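Local coordinates for protein alpha-L-arabinofuranosidase B (Aspergillus kawachii, PDB 6SXT) that hydrolyses terminal non-reducing alpha-L-arabinofuranosyl residues from arabinoxylan, arabinan and arabinogalactan as a secreted GH54 retaining glycosidase, at residues K118-Y130 with L276-F290. Sequence-based numbering, arbitrary orientation.
Sequences KAYGVFMSPGTGY and LGIGGDNSNGAQGTF. With LXE ([(1~{S},2~{S},3~{S},4~{S})-2-(hydroxymethyl)-3,4-bis(oxidanyl)cyclopentyl]azanium), chain G.
Val-122 and Met-124 pair antiparallel with Phe-290 and Gly-288 through four backbone hydrogen bonds, and Tyr-130 pairs with Leu-276 through two more. Phe-123 and Thr-289 form the non-hydrogen-bonded pair between the first two. Thr-289 OG1 lies 3.4 Å from Phe-123 CD2, at a slant to the ring, and is hydrogen-bonded to His-155. The Met-124 side chain reaches from one paired region to the other. It runs straight to SD, then bends (chi3 74°). This sets SD 3.9 Å from Leu-276 CG and CE 3.4 Å from Leu-276 O. Leu-276 CD2 lies on one face of the Phe-290 ring, 4.0 Å above its plane and displaced toward the rim. Strands 117-124 and 288-296 are neighbours in the large antiparallel sheet of the concanavalin-like catalytic domain; Tyr-130 and Leu-276 join strands of a smaller four-strand sheet. Ser-125 to Thr-128 make a type II turn between strand 117-124 and Tyr-130. Pro-126 CD lies 3.6 Å from OE1 of Gln-287, whose NE2 is hydrogen-bonded to Glu-418 of the arabinose-binding domain. A water accepts from Gly-127 N at 2.9 Å. The loop 277-287 carries the proton donor, Asp-281. Its OD1 takes N and OG of Ser-283 from the same face, the N in an Asx turn. Its OD2 accepts from N1' of the bound cyclopentyl inhibitor at 3.2 Å. Gly-279 CA lies 3.2 Å from the inhibitor's O3'.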
ATOM      1  N   LYS A 118       9.375  -7.652  13.713  1.00 15.31           N
ATOM      2  CA  LYS A 118       8.721  -6.572  12.957  1.00 15.83           C
ATOM      3  C   LYS A 118       9.376  -6.387  11.590  1.00 15.53           C
ATOM      4  O   LYS A 118      10.590  -6.537  11.403  1.00 16.33           O
ATOM      5  CB  LYS A 118       8.739  -5.253  13.745  1.00 16.91           C
ATOM      6  CG  LYS A 118       7.658  -4.285  13.273  1.00 22.79           C
ATOM      7  CD  LYS A 118       7.554  -3.050  14.138  1.00 24.09           C
ATOM      8  CE  LYS A 118       6.494  -2.141  13.619  1.00 23.76           C
ATOM      9  NZ  LYS A 118       6.351  -1.006  14.523  1.00 27.77           N
ATOM     10  N   ALA A 119       8.535  -6.094  10.603  1.00 14.23           N
ATOM     11  CA  ALA A 119       8.980  -5.665   9.282  1.00 14.62           C
ATOM     12  C   ALA A 119       7.897  -4.800   8.680  1.00 13.78           C
ATOM     13  O   ALA A 119       6.786  -4.695   9.246  1.00 15.26           O
ATOM     14  CB  ALA A 119       9.261  -6.854   8.388  1.00 15.89           C
ATOM     15  N   TYR A 120       8.224  -4.195   7.550  1.00 14.13           N
ATOM     16  CA  TYR A 120       7.344  -3.202   6.892  1.00 13.87           C
ATOM     17  C   TYR A 120       7.102  -3.580   5.447  1.00 15.28           C
ATOM     18  O   TYR A 120       8.082  -3.807   4.714  1.00 14.91           O
ATOM     19  CB  TYR A 120       8.020  -1.840   6.979  1.00 14.69           C
ATOM     20  CG  TYR A 120       8.077  -1.294   8.377  1.00 14.36           C
ATOM     21  CD1 TYR A 120       6.924  -0.828   9.008  1.00 15.38           C
ATOM     22  CD2 TYR A 120       9.271  -1.287   9.105  1.00 14.89           C
ATOM     23  CE1 TYR A 120       6.969  -0.287  10.286  1.00 16.78           C
ATOM     24  CE2 TYR A 120       9.328  -0.731  10.377  1.00 15.69           C
ATOM     25  CZ  TYR A 120       8.171  -0.238  10.976  1.00 17.00           C
ATOM     26  OH  TYR A 120       8.231   0.244  12.255  1.00 18.13           O
ATOM     27  N   GLY A 121       5.817  -3.631   5.052  1.00 14.48           N
ATOM     28  CA  GLY A 121       5.420  -3.784   3.661  1.00 13.90           C
ATOM     29  C   GLY A 121       5.245  -2.458   2.960  1.00 14.57           C
ATOM     30  O   GLY A 121       5.505  -1.410   3.527  1.00 14.91           O
ATOM     31  N   VAL A 122       4.756  -2.547   1.738  1.00 14.27           N
ATOM     32  CA  VAL A 122       4.606  -1.370   0.852  1.00 14.42           C
ATOM     33  C   VAL A 122       3.115  -1.063   0.726  1.00 14.52           C
ATOM     34  O   VAL A 122       2.438  -1.721  -0.044  1.00 14.76           O
ATOM     35  CB  VAL A 122       5.264  -1.602  -0.504  1.00 14.37           C
ATOM     36  CG1 VAL A 122       5.216  -0.342  -1.352  1.00 14.94           C
ATOM     37  CG2 VAL A 122       6.685  -2.091  -0.332  1.00 14.80           C
ATOM     38  N   PHE A 123       2.648  -0.096   1.496  1.00 14.88           N
ATOM     39  CA  PHE A 123       1.225   0.292   1.511  1.00 14.73           C
ATOM     40  C   PHE A 123       1.036   1.372   0.446  1.00 15.53           C
ATOM     41  O   PHE A 123       1.618   2.470   0.568  1.00 16.22           O
ATOM     42  CB  PHE A 123       0.851   0.821   2.876  1.00 15.36           C
ATOM     43  CG  PHE A 123      -0.617   1.030   3.107  1.00 15.45           C
ATOM     44  CD1 PHE A 123      -1.254   2.191   2.664  1.00 16.97           C
ATOM     45  CD2 PHE A 123      -1.346   0.098   3.824  1.00 15.29           C
ATOM     46  CE1 PHE A 123      -2.611   2.384   2.911  1.00 15.29           C
ATOM     47  CE2 PHE A 123      -2.692   0.305   4.089  1.00 14.85           C
ATOM     48  CZ  PHE A 123      -3.314   1.472   3.672  1.00 15.91           C
ATOM     49  N   MET A 124       0.256   1.067  -0.557  1.00 15.55           N
ATOM     50  CA  MET A 124       0.153   1.947  -1.736  1.00 15.41           C
ATOM     51  C   MET A 124      -1.263   2.526  -1.797  1.00 16.73           C
ATOM     52  O   MET A 124      -2.229   1.780  -1.914  1.00 17.09           O
ATOM     53  CB  MET A 124       0.465   1.178  -3.003  1.00 16.58           C
ATOM     54  CG  MET A 124       1.888   0.544  -2.909  1.00 17.55           C
ATOM     55  SD  MET A 124       2.419  -0.376  -4.348  1.00 17.96           S
ATOM     56  CE  MET A 124       2.738   0.990  -5.440  1.00 21.35           C
ATOM     57  N   SER A 125      -1.334   3.855  -1.634  1.00 16.41           N
ATOM     58  CA  SER A 125      -2.550   4.662  -1.777  1.00 16.81           C
ATOM     59  C   SER A 125      -2.749   4.984  -3.249  1.00 16.77           C
ATOM     60  O   SER A 125      -1.806   4.965  -4.066  1.00 16.73           O
ATOM     61  CB  SER A 125      -2.419   5.862  -0.871  1.00 17.28           C
ATOM     62  OG  SER A 125      -1.181   6.536  -1.081  1.00 18.15           O
ATOM     63  N   PRO A 126      -3.976   5.385  -3.651  1.00 16.50           N
ATOM     64  CA  PRO A 126      -4.202   5.770  -5.039  1.00 16.60           C
ATOM     65  C   PRO A 126      -3.218   6.868  -5.453  1.00 17.08           C
ATOM     66  O   PRO A 126      -3.065   7.911  -4.742  1.00 17.53           O
ATOM     67  CB  PRO A 126      -5.662   6.301  -5.005  1.00 17.46           C
ATOM     68  CG  PRO A 126      -6.267   5.462  -3.915  1.00 17.82           C
ATOM     69  CD  PRO A 126      -5.207   5.468  -2.832  1.00 16.46           C
ATOM     70  N   GLY A 127      -2.556   6.622  -6.576  1.00 17.61           N
ATOM     71  CA  GLY A 127      -1.545   7.547  -7.093  1.00 18.45           C
ATOM     72  C   GLY A 127      -0.126   7.073  -6.850  1.00 18.38           C
ATOM     73  O   GLY A 127       0.809   7.664  -7.398  1.00 17.58           O
ATOM     74  N   THR A 128       0.035   6.017  -6.065  1.00 17.81           N
ATOM     75  CA  THR A 128       1.353   5.431  -5.744  1.00 16.28           C
ATOM     76  C   THR A 128       1.709   4.380  -6.793  1.00 17.71           C
ATOM     77  O   THR A 128       0.848   3.599  -7.210  1.00 18.06           O
ATOM     78  CB  THR A 128       1.295   4.841  -4.330  1.00 16.04           C
ATOM     79  OG1 THR A 128       0.861   5.865  -3.425  1.00 17.84           O
ATOM     80  CG2 THR A 128       2.629   4.335  -3.850  1.00 16.44           C
ATOM     81  N   GLY A 129       2.988   4.306  -7.167  1.00 15.70           N
ATOM     82  CA  GLY A 129       3.426   3.336  -8.169  1.00 15.97           C
ATOM     83  C   GLY A 129       4.911   3.212  -8.263  1.00 14.73           C
ATOM     84  O   GLY A 129       5.620   4.200  -8.126  1.00 16.97           O
ATOM     85  N   TYR A 130       5.362   2.001  -8.601  1.00 15.60           N
ATOM     86  CA  TYR A 130       6.759   1.681  -8.892  1.00 14.81           C
ATOM     87  C   TYR A 130       6.860   0.967 -10.239  1.00 14.34           C
ATOM     88  O   TYR A 130       5.913   0.308 -10.703  1.00 16.18           O
ATOM     89  CB  TYR A 130       7.364   0.781  -7.804  1.00 15.63           C
ATOM     90  CG  TYR A 130       7.430   1.412  -6.435  1.00 14.49           C
ATOM     91  CD1 TYR A 130       6.351   1.380  -5.577  1.00 15.66           C
ATOM     92  CD2 TYR A 130       8.570   2.061  -5.990  1.00 15.10           C
ATOM     93  CE1 TYR A 130       6.381   1.998  -4.348  1.00 14.83           C
ATOM     94  CE2 TYR A 130       8.645   2.673  -4.736  1.00 15.76           C
ATOM     95  CZ  TYR A 130       7.528   2.638  -3.914  1.00 15.23           C
ATOM     96  OH  TYR A 130       7.542   3.251  -2.688  1.00 15.66           O
ATOM     97  N   LEU A 276       4.446  -2.206 -10.327  1.00 15.20           N
ATOM     98  CA  LEU A 276       3.878  -2.522  -9.003  1.00 14.82           C
ATOM     99  C   LEU A 276       2.911  -1.406  -8.613  1.00 14.69           C
ATOM    100  O   LEU A 276       3.349  -0.241  -8.496  1.00 15.05           O
ATOM    101  CB  LEU A 276       4.981  -2.672  -7.968  1.00 14.16           C
ATOM    102  CG  LEU A 276       4.445  -2.823  -6.544  1.00 15.50           C
ATOM    103  CD1 LEU A 276       3.566  -4.031  -6.375  1.00 15.67           C
ATOM    104  CD2 LEU A 276       5.593  -2.874  -5.565  1.00 17.14           C
ATOM    105  N   GLY A 277       1.635  -1.750  -8.462  1.00 15.10           N
ATOM    106  CA  GLY A 277       0.633  -0.845  -7.866  1.00 15.58           C
ATOM    107  C   GLY A 277      -0.206  -0.090  -8.881  1.00 16.88           C
ATOM    108  O   GLY A 277      -1.088   0.628  -8.462  1.00 16.96           O
ATOM    109  N   ILE A 278       0.115  -0.242 -10.160  1.00 17.10           N
ATOM    110  CA  ILE A 278      -0.411   0.583 -11.284  1.00 17.38           C
ATOM    111  C   ILE A 278      -0.678  -0.312 -12.472  1.00 17.80           C
ATOM    112  O   ILE A 278      -0.186  -1.461 -12.537  1.00 17.72           O
ATOM    113  CB  ILE A 278       0.613   1.671 -11.643  1.00 18.13           C
ATOM    114  CG1 ILE A 278       1.994   1.057 -11.903  1.00 18.27           C
ATOM    115  CG2 ILE A 278       0.636   2.745 -10.590  1.00 17.51           C
ATOM    116  CD1 ILE A 278       2.921   1.961 -12.651  1.00 18.06           C
ATOM    117  N   GLY A 279      -1.457   0.193 -13.435  1.00 17.37           N
ATOM    118  CA  GLY A 279      -1.572  -0.499 -14.719  1.00 18.80           C
ATOM    119  C   GLY A 279      -0.443  -0.187 -15.661  1.00 17.58           C
ATOM    120  O   GLY A 279       0.443   0.682 -15.347  1.00 18.74           O
ATOM    121  N   GLY A 280      -0.353  -0.939 -16.750  1.00 17.76           N
ATOM    122  CA  GLY A 280       0.786  -0.802 -17.662  1.00 19.22           C
ATOM    123  C   GLY A 280       0.795   0.550 -18.363  1.00 18.62           C
ATOM    124  O   GLY A 280       1.894   1.017 -18.691  1.00 19.37           O
ATOM    125  N   ASP A 281      -0.358   1.192 -18.482  1.00 19.88           N
ATOM    126  CA  ASP A 281      -0.454   2.563 -19.062  1.00 21.47           C
ATOM    127  C   ASP A 281      -0.331   3.637 -17.992  1.00 19.88           C
ATOM    128  O   ASP A 281      -0.639   4.840 -18.187  1.00 20.33           O
ATOM    129  CB  ASP A 281      -1.764   2.708 -19.841  1.00 20.79           C
ATOM    130  CG  ASP A 281      -2.994   2.435 -19.016  1.00 24.70           C
ATOM    131  OD1 ASP A 281      -2.871   2.216 -17.770  1.00 21.80           O
ATOM    132  OD2 ASP A 281      -4.089   2.390 -19.621  1.00 26.38           O
ATOM    133  N   ASN A 282       0.137   3.266 -16.788  1.00 17.82           N
ATOM    134  CA  ASN A 282       0.217   4.138 -15.604  1.00 18.63           C
ATOM    135  C   ASN A 282      -1.165   4.480 -15.040  1.00 18.19           C
ATOM    136  O   ASN A 282      -1.252   5.440 -14.308  1.00 19.99           O
ATOM    137  CB  ASN A 282       1.107   5.390 -15.789  1.00 19.53           C
ATOM    138  CG  ASN A 282       1.463   6.002 -14.456  1.00 21.78           C
ATOM    139  OD1 ASN A 282       1.337   7.251 -14.220  1.00 21.88           O
ATOM    140  ND2 ASN A 282       1.878   5.115 -13.556  1.00 16.39           N
ATOM    141  N   SER A 283      -2.199   3.709 -15.318  1.00 19.65           N
ATOM    142  CA  SER A 283      -3.464   3.843 -14.581  1.00 20.04           C
ATOM    143  C   SER A 283      -3.101   3.810 -13.099  1.00 20.77           C
ATOM    144  O   SER A 283      -2.479   2.815 -12.694  1.00 20.43           O
ATOM    145  CB  SER A 283      -4.459   2.775 -14.910  1.00 22.68           C
ATOM    146  OG  SER A 283      -4.936   2.872 -16.271  1.00 24.16           O
ATOM    147  N   ASN A 284      -3.465   4.816 -12.336  1.00 19.17           N
ATOM    148  CA  ASN A 284      -2.954   4.980 -10.948  1.00 18.01           C
ATOM    149  C   ASN A 284      -4.071   5.259  -9.944  1.00 18.03           C
ATOM    150  O   ASN A 284      -3.842   6.031  -9.030  1.00 20.27           O
ATOM    151  CB  ASN A 284      -1.780   5.945 -10.898  1.00 19.17           C
ATOM    152  CG  ASN A 284      -2.010   7.402 -11.309  1.00 22.25           C
ATOM    153  OD1 ASN A 284      -2.212   8.295 -10.444  1.00 26.13           O
ATOM    154  ND2 ASN A 284      -1.872   7.666 -12.585  1.00 22.83           N
ATOM    155  N   GLY A 285      -5.237   4.666 -10.123  1.00 17.77           N
ATOM    156  CA  GLY A 285      -6.351   4.867  -9.189  1.00 18.11           C
ATOM    157  C   GLY A 285      -6.433   3.830  -8.078  1.00 17.29           C
ATOM    158  O   GLY A 285      -7.206   4.035  -7.141  1.00 18.63           O
ATOM    159  N   ALA A 286      -5.654   2.747  -8.189  1.00 17.02           N
ATOM    160  CA  ALA A 286      -5.819   1.584  -7.294  1.00 17.59           C
ATOM    161  C   ALA A 286      -5.052   1.779  -5.989  1.00 17.20           C
ATOM    162  O   ALA A 286      -4.140   2.618  -5.863  1.00 17.90           O
ATOM    163  CB  ALA A 286      -5.403   0.314  -7.990  1.00 16.86           C
ATOM    164  N   GLN A 287      -5.411   0.945  -5.031  1.00 16.05           N
ATOM    165  CA  GLN A 287      -4.676   0.845  -3.773  1.00 15.82           C
ATOM    166  C   GLN A 287      -4.455  -0.627  -3.457  1.00 16.17           C
ATOM    167  O   GLN A 287      -5.222  -1.485  -3.885  1.00 15.65           O
ATOM    168  CB  GLN A 287      -5.391   1.594  -2.640  1.00 16.06           C
ATOM    169  CG  GLN A 287      -6.725   0.989  -2.268  1.00 16.02           C
ATOM    170  CD  GLN A 287      -7.544   1.848  -1.328  1.00 16.10           C
ATOM    171  OE1 GLN A 287      -7.235   3.042  -1.163  1.00 17.84           O
ATOM    172  NE2 GLN A 287      -8.558   1.264  -0.673  1.00 17.64           N
ATOM    173  N   GLY A 288      -3.451  -0.890  -2.604  1.00 16.05           N
ATOM    174  CA  GLY A 288      -3.107  -2.261  -2.194  1.00 15.83           C
ATOM    175  C   GLY A 288      -1.818  -2.259  -1.429  1.00 14.71           C
ATOM    176  O   GLY A 288      -1.193  -1.220  -1.291  1.00 14.49           O
ATOM    177  N   THR A 289      -1.476  -3.410  -0.886  1.00 15.02           N
ATOM    178  CA  THR A 289      -0.248  -3.551  -0.129  1.00 13.20           C
ATOM    179  C   THR A 289       0.528  -4.752  -0.643  1.00 14.10           C
ATOM    180  O   THR A 289      -0.051  -5.849  -0.735  1.00 14.55           O
ATOM    181  CB  THR A 289      -0.507  -3.773   1.367  1.00 15.29           C
ATOM    182  OG1 THR A 289      -1.203  -2.642   1.889  1.00 15.71           O
ATOM    183  CG2 THR A 289       0.769  -3.952   2.159  1.00 15.08           C
ATOM    184  N   PHE A 290       1.802  -4.539  -0.883  1.00 14.33           N
ATOM    185  CA  PHE A 290       2.744  -5.566  -1.367  1.00 13.94           C
ATOM    186  C   PHE A 290       3.765  -5.863  -0.286  1.00 14.83           C
ATOM    187  O   PHE A 290       4.387  -4.926   0.265  1.00 14.42           O
ATOM    188  CB  PHE A 290       3.444  -5.054  -2.622  1.00 14.56           C
ATOM    189  CG  PHE A 290       4.511  -5.936  -3.212  1.00 14.17           C
ATOM    190  CD1 PHE A 290       4.218  -6.817  -4.225  1.00 15.33           C
ATOM    191  CD2 PHE A 290       5.833  -5.813  -2.806  1.00 15.06           C
ATOM    192  CE1 PHE A 290       5.193  -7.580  -4.849  1.00 14.82           C
ATOM    193  CE2 PHE A 290       6.823  -6.594  -3.406  1.00 16.25           C
ATOM    194  CZ  PHE A 290       6.501  -7.472  -4.439  1.00 14.36           C
TER
HETATM  195  C1' LXE G 507      -4.316  -1.104 -20.145  1.00 20.18           C
HETATM  196  C2' LXE G 507      -3.546  -0.977 -18.829  1.00 24.70           C
HETATM  197  O2' LXE G 507      -2.182  -1.072 -19.022  1.00 26.03           O
HETATM  198  C3' LXE G 507      -4.115  -2.100 -18.076  1.00 22.96           C
HETATM  199  O3' LXE G 507      -3.658  -2.013 -16.663  1.00 24.15           O
HETATM  200  C4' LXE G 507      -5.595  -1.799 -18.179  1.00 23.56           C
HETATM  201  C5' LXE G 507      -6.465  -3.027 -17.985  1.00 21.17           C
HETATM  202  O5' LXE G 507      -6.135  -4.119 -18.814  1.00 22.55           O
HETATM  203  C6' LXE G 507      -5.730  -1.176 -19.626  1.00 24.41           C
HETATM  204  N1' LXE G 507      -6.333   0.173 -19.428  1.00 29.34           N
HETATM  205  O   HOH W   1      -1.949   3.883  -7.480  1.00 19.81           O